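PDB 5K3J: acyl-coenzyme A oxidase from Caenorhabditis elegans, which catalyses the FAD-dependent first step of peroxisomal beta-oxidation, desaturating the CoA-linked side chains of ascaroside pheromones and producing hydrogen peroxide from oxygen. Local coordinates for residues K82-N85 with Q86-R90; D588-Y591 with L592-K596; A642-P646 with S647-Y651. All blocks are in the same frame, centred on the assembly; numbering follows the deposited sequence.

Contact 1. Residues K82-N85 with Q86-R90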
loop_
_atom_site.group_PDB
_atom_site.type_symbol
_atom_site.label_atom_id
_atom_site.label_comp_id
_atom_site.label_asym_id
_atom_site.label_seq_id
_atom_site.Cartn_x
_atom_site.Cartn_y
_atom_site.Cartn_z
ATOM N N LYS A 82 -13.364 12.654 30.315
ATOM C CA LYS A 82 -13.989 13.627 31.205
ATOM C C LYS A 82 -15.180 14.296 30.527
ATOM O O LYS A 82 -16.264 14.390 31.103
ATOM C CB LYS A 82 -12.973 14.680 31.649
ATOM C CG LYS A 82 -13.574 16.058 31.879
ATOM C CD LYS A 82 -12.514 17.105 32.158
ATOM C CE LYS A 82 -13.046 18.492 31.842
ATOM N NZ LYS A 82 -14.449 18.678 32.312
ATOM N N TYR A 83 -14.975 14.753 29.295
ATOM C CA TYR A 83 -16.027 15.430 28.544
ATOM C C TYR A 83 -17.026 14.454 27.921
ATOM O O TYR A 83 -17.941 14.875 27.214
ATOM C CB TYR A 83 -15.423 16.305 27.441
ATOM C CG TYR A 83 -14.754 17.576 27.924
ATOM C CD1 TYR A 83 -15.507 18.650 28.384
ATOM C CD2 TYR A 83 -13.371 17.713 27.897
ATOM C CE1 TYR A 83 -14.902 19.817 28.819
ATOM C CE2 TYR A 83 -12.756 18.877 28.328
ATOM C CZ TYR A 83 -13.527 19.925 28.787
ATOM O OH TYR A 83 -12.922 21.083 29.218
ATOM N N LEU A 84 -16.863 13.159 28.189
ATOM C CA LEU A 84 -17.658 12.139 27.503
ATOM C C LEU A 84 -19.157 12.241 27.800
ATOM O O LEU A 84 -19.978 12.115 26.892
ATOM C CB LEU A 84 -17.159 10.736 27.863
ATOM C CG LEU A 84 -17.760 9.600 27.031
ATOM C CD1 LEU A 84 -17.473 9.822 25.562
ATOM C CD2 LEU A 84 -17.239 8.237 27.470
ATOM N N ASN A 85 -19.511 12.469 29.062
ATOM C CA ASN A 85 -20.917 12.511 29.463
ATOM C C ASN A 85 -21.614 13.809 29.077
ATOM O O ASN A 85 -22.843 13.886 29.060
ATOM C CB ASN A 85 -21.046 12.290 30.968
ATOM C CG ASN A 85 -21.310 10.843 31.319
ATOM O OD1 ASN A 85 -21.443 9.996 30.436
ATOM N ND2 ASN A 85 -21.382 10.549 32.612
ATOM N N GLN A 86 -20.823 14.831 28.775
ATOM C CA GLN A 86 -21.372 16.089 28.295
ATOM C C GLN A 86 -21.776 15.956 26.833
ATOM O O GLN A 86 -22.871 16.354 26.427
ATOM C CB GLN A 86 -20.358 17.222 28.428
ATOM C CG GLN A 86 -19.820 17.475 29.814
ATOM C CD GLN A 86 -18.997 18.747 29.858
ATOM O OE1 GLN A 86 -19.168 19.642 29.027
ATOM N NE2 GLN A 86 -18.094 18.831 30.824
ATOM N N LEU A 87 -20.872 15.376 26.052
ATOM C CA LEU A 87 -20.939 15.431 24.599
ATOM C C LEU A 87 -21.832 14.370 23.966
ATOM O O LEU A 87 -22.467 14.628 22.943
ATOM C CB LEU A 87 -19.525 15.319 24.022
ATOM C CG LEU A 87 -18.565 16.447 24.412
ATOM C CD1 LEU A 87 -17.108 16.064 24.164
ATOM C CD2 LEU A 87 -18.917 17.729 23.671
ATOM N N ILE A 88 -21.872 13.171 24.546
ATOM C CA ILE A 88 -22.673 12.092 23.963
ATOM C C ILE A 88 -23.404 11.192 24.959
ATOM O O ILE A 88 -23.248 11.312 26.176
ATOM C CB ILE A 88 -21.818 11.136 23.100
ATOM C CG1 ILE A 88 -20.808 10.384 23.977
ATOM C CG2 ILE A 88 -21.139 11.863 21.947
ATOM C CD1 ILE A 88 -20.155 9.211 23.278
ATOM N N ASP A 89 -24.196 10.277 24.403
ATOM C CA ASP A 89 -24.772 9.160 25.139
ATOM C C ASP A 89 -23.723 8.053 25.202
ATOM O O ASP A 89 -23.450 7.396 24.197
ATOM C CB ASP A 89 -26.057 8.679 24.459
ATOM C CG ASP A 89 -26.678 7.473 25.139
ATOM O OD1 ASP A 89 -26.349 7.198 26.312
ATOM O OD2 ASP A 89 -27.514 6.805 24.492
ATOM N N ARG A 90 -23.132 7.869 26.381
ATOM C CA ARG A 90 -21.970 7.000 26.558
ATOM C C ARG A 90 -22.131 5.610 25.947
ATOM O O ARG A 90 -21.197 5.074 25.352
ATOM C CB ARG A 90 -21.645 6.858 28.045
ATOM C CG ARG A 90 -20.465 5.941 28.321
ATOM C CD ARG A 90 -20.579 5.268 29.679
ATOM N NE ARG A 90 -20.290 6.180 30.779
ATOM C CZ ARG A 90 -20.351 5.834 32.062
ATOM N NH1 ARG A 90 -20.697 4.596 32.399
ATOM N NH2 ARG A 90 -20.071 6.723 33.005
#
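Leu84, at the start of the short helix 84-87, meets Ile88, the residue just past its end, on the buried side. Leu84 CD1 touches Ile88 CD1 at 3.6 Å, and the two branched chains run at a slant to one another. With Leu84 CG swung away from its own backbone N (chi1 -170°), CD1 is set against Ile88, while Leu84 CD2 faces Arg90 CG at 4.1 Å. On the neighbouring flank Leu87 CD1 packs on Tyr83 CB at 3.7 Å. Other helices of the same chain cover this dense side: Leu84 lies on Leu99, Ile88 on Ile45 and Leu87 on Ala48. Two good backbone bonds lie beneath, Leu87 N to Tyr83 O at 3.2 Å and the straighter Ile88 N to Leu84 O, also 3.2 Å; Gln86 N adds a weak one to the same Tyr83 O. Ile88 has left helical conformation, yet its N still bonds back.

The solvent side is looser and polar. The extended Gln86 chain lies beside the Tyr83 ring, its amide plane 69° from the ring; Gln86 OE1 is at the ring edge, in plane, and Gln86 NE2 is nearest, 3.6 Å from Tyr83 CD1. Lys82 CE rests over one ring face, toward the rim. The Asn85 amide and Arg90 guanidinium are nearly coplanar, 6° apart, yet Asn85 OD1 and Arg90 NE remain 4.0 Å from each other.

The chemistry implies a turn held by main-chain bonds and aliphatic contacts. No hydrogen bond joins its polar side chains across the segments; Tyr83 OH bonds to Glu54, and Arg90 pairs weakly with Glu136.

Contact 2. Residues D588-Y591 with L592-K596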
loop_
_atom_site.group_PDB
_atom_site.type_symbol
_atom_site.label_atom_id
_atom_site.label_comp_id
_atom_site.label_asym_id
_atom_site.label_seq_id
_atom_site.Cartn_x
_atom_site.Cartn_y
_atom_site.Cartn_z
ATOM N N ASP A 588 -18.752 1.628 -22.200
ATOM C CA ASP A 588 -19.254 2.958 -22.529
ATOM C C ASP A 588 -20.094 3.518 -21.384
ATOM O O ASP A 588 -20.034 4.709 -21.083
ATOM C CB ASP A 588 -20.081 2.919 -23.817
ATOM C CG ASP A 588 -19.391 3.603 -24.976
ATOM O OD1 ASP A 588 -18.816 4.691 -24.768
ATOM O OD2 ASP A 588 -19.426 3.049 -26.095
ATOM N N GLN A 589 -20.872 2.644 -20.749
ATOM C CA GLN A 589 -21.718 3.030 -19.620
ATOM C C GLN A 589 -20.889 3.508 -18.439
ATOM O O GLN A 589 -21.304 4.391 -17.689
ATOM C CB GLN A 589 -22.603 1.863 -19.182
ATOM C CG GLN A 589 -23.801 1.614 -20.074
ATOM C CD GLN A 589 -24.905 2.630 -19.865
ATOM O OE1 GLN A 589 -25.607 2.602 -18.854
ATOM N NE2 GLN A 589 -25.065 3.537 -20.821
ATOM N N LEU A 590 -19.721 2.903 -18.276
ATOM C CA LEU A 590 -18.793 3.292 -17.229
ATOM C C LEU A 590 -18.419 4.761 -17.373
ATOM O O LEU A 590 -18.556 5.546 -16.434
ATOM C CB LEU A 590 -17.544 2.413 -17.281
ATOM C CG LEU A 590 -16.249 2.904 -16.627
ATOM C CD1 LEU A 590 -16.402 3.037 -15.128
ATOM C CD2 LEU A 590 -15.109 1.956 -16.959
ATOM N N TYR A 591 -17.967 5.125 -18.567
ATOM C CA TYR A 591 -17.460 6.467 -18.825
ATOM C C TYR A 591 -18.559 7.525 -18.828
ATOM O O TYR A 591 -18.306 8.686 -18.512
ATOM C CB TYR A 591 -16.706 6.488 -20.154
ATOM C CG TYR A 591 -15.605 5.459 -20.213
ATOM C CD1 TYR A 591 -14.779 5.241 -19.119
ATOM C CD2 TYR A 591 -15.408 4.685 -21.347
ATOM C CE1 TYR A 591 -13.776 4.295 -19.158
ATOM C CE2 TYR A 591 -14.411 3.732 -21.395
ATOM C CZ TYR A 591 -13.598 3.543 -20.298
ATOM O OH TYR A 591 -12.604 2.596 -20.344
ATOM N N LEU A 592 -19.774 7.123 -19.183
ATOM C CA LEU A 592 -20.903 8.042 -19.180
ATOM C C LEU A 592 -21.191 8.544 -17.771
ATOM O O LEU A 592 -21.494 9.721 -17.564
ATOM C CB LEU A 592 -22.150 7.371 -19.753
ATOM C CG LEU A 592 -23.423 8.219 -19.692
ATOM C CD1 LEU A 592 -23.291 9.448 -20.582
ATOM C CD2 LEU A 592 -24.653 7.401 -20.063
ATOM N N TYR A 593 -21.088 7.641 -16.803
ATOM C CA TYR A 593 -21.414 7.969 -15.422
ATOM C C TYR A 593 -20.237 8.565 -14.663
ATOM O O TYR A 593 -20.418 9.139 -13.594
ATOM C CB TYR A 593 -21.945 6.732 -14.702
ATOM C CG TYR A 593 -23.366 6.414 -15.090
ATOM C CD1 TYR A 593 -24.412 7.216 -14.654
ATOM C CD2 TYR A 593 -23.665 5.327 -15.904
ATOM C CE1 TYR A 593 -25.714 6.943 -15.009
ATOM C CE2 TYR A 593 -24.970 5.045 -16.263
ATOM C CZ TYR A 593 -25.988 5.857 -15.811
ATOM O OH TYR A 593 -27.289 5.585 -16.164
ATOM N N LEU A 594 -19.034 8.426 -15.208
ATOM C CA LEU A 594 -17.910 9.215 -14.724
ATOM C C LEU A 594 -18.219 10.677 -14.991
ATOM O O LEU A 594 -18.156 11.520 -14.096
ATOM C CB LEU A 594 -16.601 8.822 -15.411
ATOM C CG LEU A 594 -15.663 7.814 -14.745
ATOM C CD1 LEU A 594 -16.148 7.424 -13.359
ATOM C CD2 LEU A 594 -15.492 6.591 -15.631
ATOM N N GLU A 595 -18.564 10.960 -16.243
ATOM C CA GLU A 595 -18.896 12.311 -16.671
ATOM C C GLU A 595 -20.161 12.823 -15.993
ATOM O O GLU A 595 -20.306 14.021 -15.755
ATOM C CB GLU A 595 -19.061 12.363 -18.191
ATOM C CG GLU A 595 -17.800 12.753 -18.943
ATOM C CD GLU A 595 -16.759 11.655 -18.960
ATOM O OE1 GLU A 595 -15.690 11.841 -18.341
ATOM O OE2 GLU A 595 -17.003 10.613 -19.606
ATOM N N LYS A 596 -21.074 11.910 -15.676
ATOM C CA LYS A 596 -22.335 12.295 -15.058
ATOM C C LYS A 596 -22.160 12.609 -13.572
ATOM O O LYS A 596 -22.815 13.505 -13.041
ATOM C CB LYS A 596 -23.381 11.195 -15.241
ATOM C CG LYS A 596 -24.759 11.718 -15.618
ATOM C CD LYS A 596 -25.803 10.619 -15.530
ATOM C CE LYS A 596 -27.074 10.997 -16.275
ATOM N NZ LYS A 596 -28.142 9.975 -16.089
#
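Glu595 N donates to Tyr591 O at 3.2 Å in the straightest main-chain bond of this helical turn, with an N-H...O angle of 170°. Leu592 N to Asp588 O, 3.1 Å, and Leu594 N to Leu590 O, 3.2 Å, repeat the same four-residue step. Tyr593 N is held less firmly: it reaches Gln589 O and Leu590 O, and both bonds are weak.

Outside this backbone core, Gln589 and Tyr593 run side by side in the same direction. The Gln589 chain folds at its second torsion (chi2 -75°), which brings OE1 to the edge of the Tyr593 ring, in its plane and 3.6 Å from CE2. The amide stands almost upright to the ring, 88° between planes, so the two flat groups do not stack. The ring stacks instead on His560 of helix 549-569.

The apolar side is carried by Leu594. Its CD2 branch lies 3.7 Å from Leu590 CD1, where the two leucines slant across each other, and the same methyl meets the edge of the Tyr591 ring at CD1, 3.8 Å away. One methyl therefore bridges the side chains three and four residues earlier. Leu590 and Leu594 both press on Leu561 of helix 549-569, while Tyr591 turns to the second subunit, packing on its Val521 and making a weak hydrogen bond from OH to its Glu522.

Glu595 lies against Gln339, which belongs to the FAD-binding site, and Leu590 comes within about 4 Å, side chain to side chain, of the ATP-binding His340. The arrangement is that of an amphipathic helix in the all-helical C-terminal region of an acyl-CoA oxidase, beside the ATP site shared between the subunits, the Tyr591 side chain about 7 Å from the bound ATP.

Contact 3. Residues A642-P646 with S647-Y651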
loop_
_atom_site.group_PDB
_atom_site.type_symbol
_atom_site.label_atom_id
_atom_site.label_comp_id
_atom_site.label_asym_id
_atom_site.label_seq_id
_atom_site.Cartn_x
_atom_site.Cartn_y
_atom_site.Cartn_z
ATOM N N ALA A 642 15.961 24.745 12.542
ATOM C CA ALA A 642 17.219 25.442 12.322
ATOM C C ALA A 642 17.522 25.519 10.829
ATOM O O ALA A 642 17.065 24.682 10.048
ATOM C CB ALA A 642 18.352 24.752 13.065
ATOM N N ASP A 643 18.290 26.529 10.436
ATOM C CA ASP A 643 18.652 26.709 9.038
ATOM C C ASP A 643 19.760 25.729 8.667
ATOM O O ASP A 643 19.666 25.020 7.664
ATOM C CB ASP A 643 19.086 28.152 8.784
ATOM C CG ASP A 643 19.176 28.479 7.313
ATOM O OD1 ASP A 643 18.523 27.785 6.507
ATOM O OD2 ASP A 643 19.898 29.437 6.968
ATOM N N VAL A 644 20.802 25.685 9.490
ATOM C CA VAL A 644 21.882 24.727 9.306
ATOM C C VAL A 644 21.715 23.590 10.300
ATOM O O VAL A 644 21.851 23.790 11.508
ATOM C CB VAL A 644 23.265 25.373 9.496
ATOM C CG1 VAL A 644 24.359 24.328 9.357
ATOM C CG2 VAL A 644 23.469 26.511 8.503
ATOM N N LEU A 645 21.409 22.404 9.784
ATOM C CA LEU A 645 21.220 21.229 10.622
ATOM C C LEU A 645 22.475 20.882 11.410
ATOM O O LEU A 645 23.581 20.912 10.870
ATOM C CB LEU A 645 20.802 20.025 9.773
ATOM C CG LEU A 645 19.439 20.082 9.079
ATOM C CD1 LEU A 645 19.164 18.787 8.328
ATOM C CD2 LEU A 645 18.328 20.362 10.076
ATOM N N PRO A 646 22.299 20.563 12.702
ATOM C CA PRO A 646 23.344 20.034 13.583
ATOM C C PRO A 646 24.136 18.908 12.920
ATOM O O PRO A 646 25.357 18.828 13.066
ATOM C CB PRO A 646 22.548 19.515 14.778
ATOM C CG PRO A 646 21.372 20.440 14.849
ATOM C CD PRO A 646 21.039 20.813 13.429
ATOM N N SER A 647 23.440 18.054 12.179
ATOM C CA SER A 647 24.089 16.940 11.498
ATOM C C SER A 647 24.888 17.388 10.276
ATOM O O SER A 647 25.807 16.692 9.841
ATOM C CB SER A 647 23.051 15.898 11.085
ATOM O OG SER A 647 22.086 16.460 10.210
ATOM N N VAL A 648 24.540 18.541 9.713
ATOM C CA VAL A 648 25.296 19.080 8.583
ATOM C C VAL A 648 26.608 19.689 9.061
ATOM O O VAL A 648 27.660 19.478 8.458
ATOM C CB VAL A 648 24.504 20.149 7.805
ATOM C CG1 VAL A 648 25.393 20.819 6.762
ATOM C CG2 VAL A 648 23.294 19.534 7.142
ATOM N N GLU A 649 26.524 20.456 10.141
ATOM C CA GLU A 649 27.687 21.058 10.778
ATOM C C GLU A 649 28.655 19.990 11.271
ATOM O O GLU A 649 29.873 20.155 11.207
ATOM C CB GLU A 649 27.243 21.935 11.948
ATOM C CG GLU A 649 28.372 22.659 12.652
ATOM C CD GLU A 649 28.878 23.853 11.861
ATOM O OE1 GLU A 649 28.069 24.757 11.556
ATOM O OE2 GLU A 649 30.085 23.884 11.537
ATOM N N LYS A 650 28.100 18.891 11.770
ATOM C CA LYS A 650 28.905 17.835 12.370
ATOM C C LYS A 650 29.494 16.860 11.352
ATOM O O LYS A 650 30.606 16.367 11.539
ATOM C CB LYS A 650 28.075 17.058 13.395
ATOM C CG LYS A 650 28.806 15.878 14.020
ATOM C CD LYS A 650 27.936 15.147 15.023
ATOM C CE LYS A 650 28.695 13.989 15.651
ATOM N NZ LYS A 650 27.840 13.234 16.608
ATOM N N TYR A 651 28.757 16.570 10.283
ATOM C CA TYR A 651 29.208 15.554 9.331
ATOM C C TYR A 651 29.476 16.071 7.918
ATOM O O TYR A 651 30.507 15.756 7.327
ATOM C CB TYR A 651 28.191 14.407 9.237
ATOM C CG TYR A 651 28.027 13.580 10.493
ATOM C CD1 TYR A 651 29.038 12.730 10.923
ATOM C CD2 TYR A 651 26.853 13.631 11.234
ATOM C CE1 TYR A 651 28.892 11.966 12.067
ATOM C CE2 TYR A 651 26.697 12.872 12.383
ATOM C CZ TYR A 651 27.722 12.038 12.794
ATOM O OH TYR A 651 27.579 11.276 13.930
#
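Leu645 O is gripped by two main-chain donors where helix 646-661 begins. Glu649 N approaches nearly along the carbonyl axis at 3.1 Å with a straight N-H...O angle of 166°, whereas Val648 N, at 2.8 Å, comes from above the carbonyl plane, 62° out of it. Leu645 stands at the N-cap, and its own carbonyl thus accepts the first bonds of the helix. Lys650 N follows by reaching Pro646 O at 3.0 Å. Pro646 occupies the first helical position, where its missing N-H costs no bond in the helical ladder. A wider, pi-type turn is also present over residues 648-651.

Apolar contacts line the start of the helix. Leu645 CB touches Val648 CG2 at 3.7 Å; this methyl of Val648 lies beside its backbone N, on the side of the incoming loop, while CG1 points anti to that N (chi1 172°). Val644 adds a looser touch, CG1 to Val648 CB at 4.5 Å.

Polar side chains and the aromatic ring form a third group. The Ser647 OG hydroxyl lies against Leu645 CB, 3.8 Å off. Glu649 OE1 passes Val644 CG1 at 4.3 Å, but its salt bridge is to Lys653, one turn on. Within 647-651, the extended Lys650 chain lies over one face of the Tyr651 ring, CG above its centre, and makes a weak hydrogen bond, NZ to Tyr651 OH.

The second subunit adjoins this start: its Lys193 bonds to Ala642 O and packs on Leu645, and its His226 packs on Val648. The chemistry implies a helix start in which the Leu645 carbonyl takes the first two N-H groups and proline fits the first position, with the aliphatic leucine and valine chains, not a polar capping side chain, joining loop to helix.

Overall arrangement
Three local turns follow one another along the chain, each far from the others. Contact 1, on helix 84-87, belongs to the N-terminal oxidase region; contacts 2 and 3, on helices 581-597 and 646-661, share the C-terminal one. Even so, contacts 2 and 3 are the most distant pair, their centres about 54 Å apart, against about 45 Å between contacts 1 and 2 and 48 Å between contacts 1 and 3. None touches another. Contact 2 lies beside nucleotide-binding residues, whereas 1 and 3 are away from the ligand sites. Contact 1 meets the second subunit at a histidine of its C-terminal tag; contacts 2 and 3 meet its native residues, at separate places in the dimer.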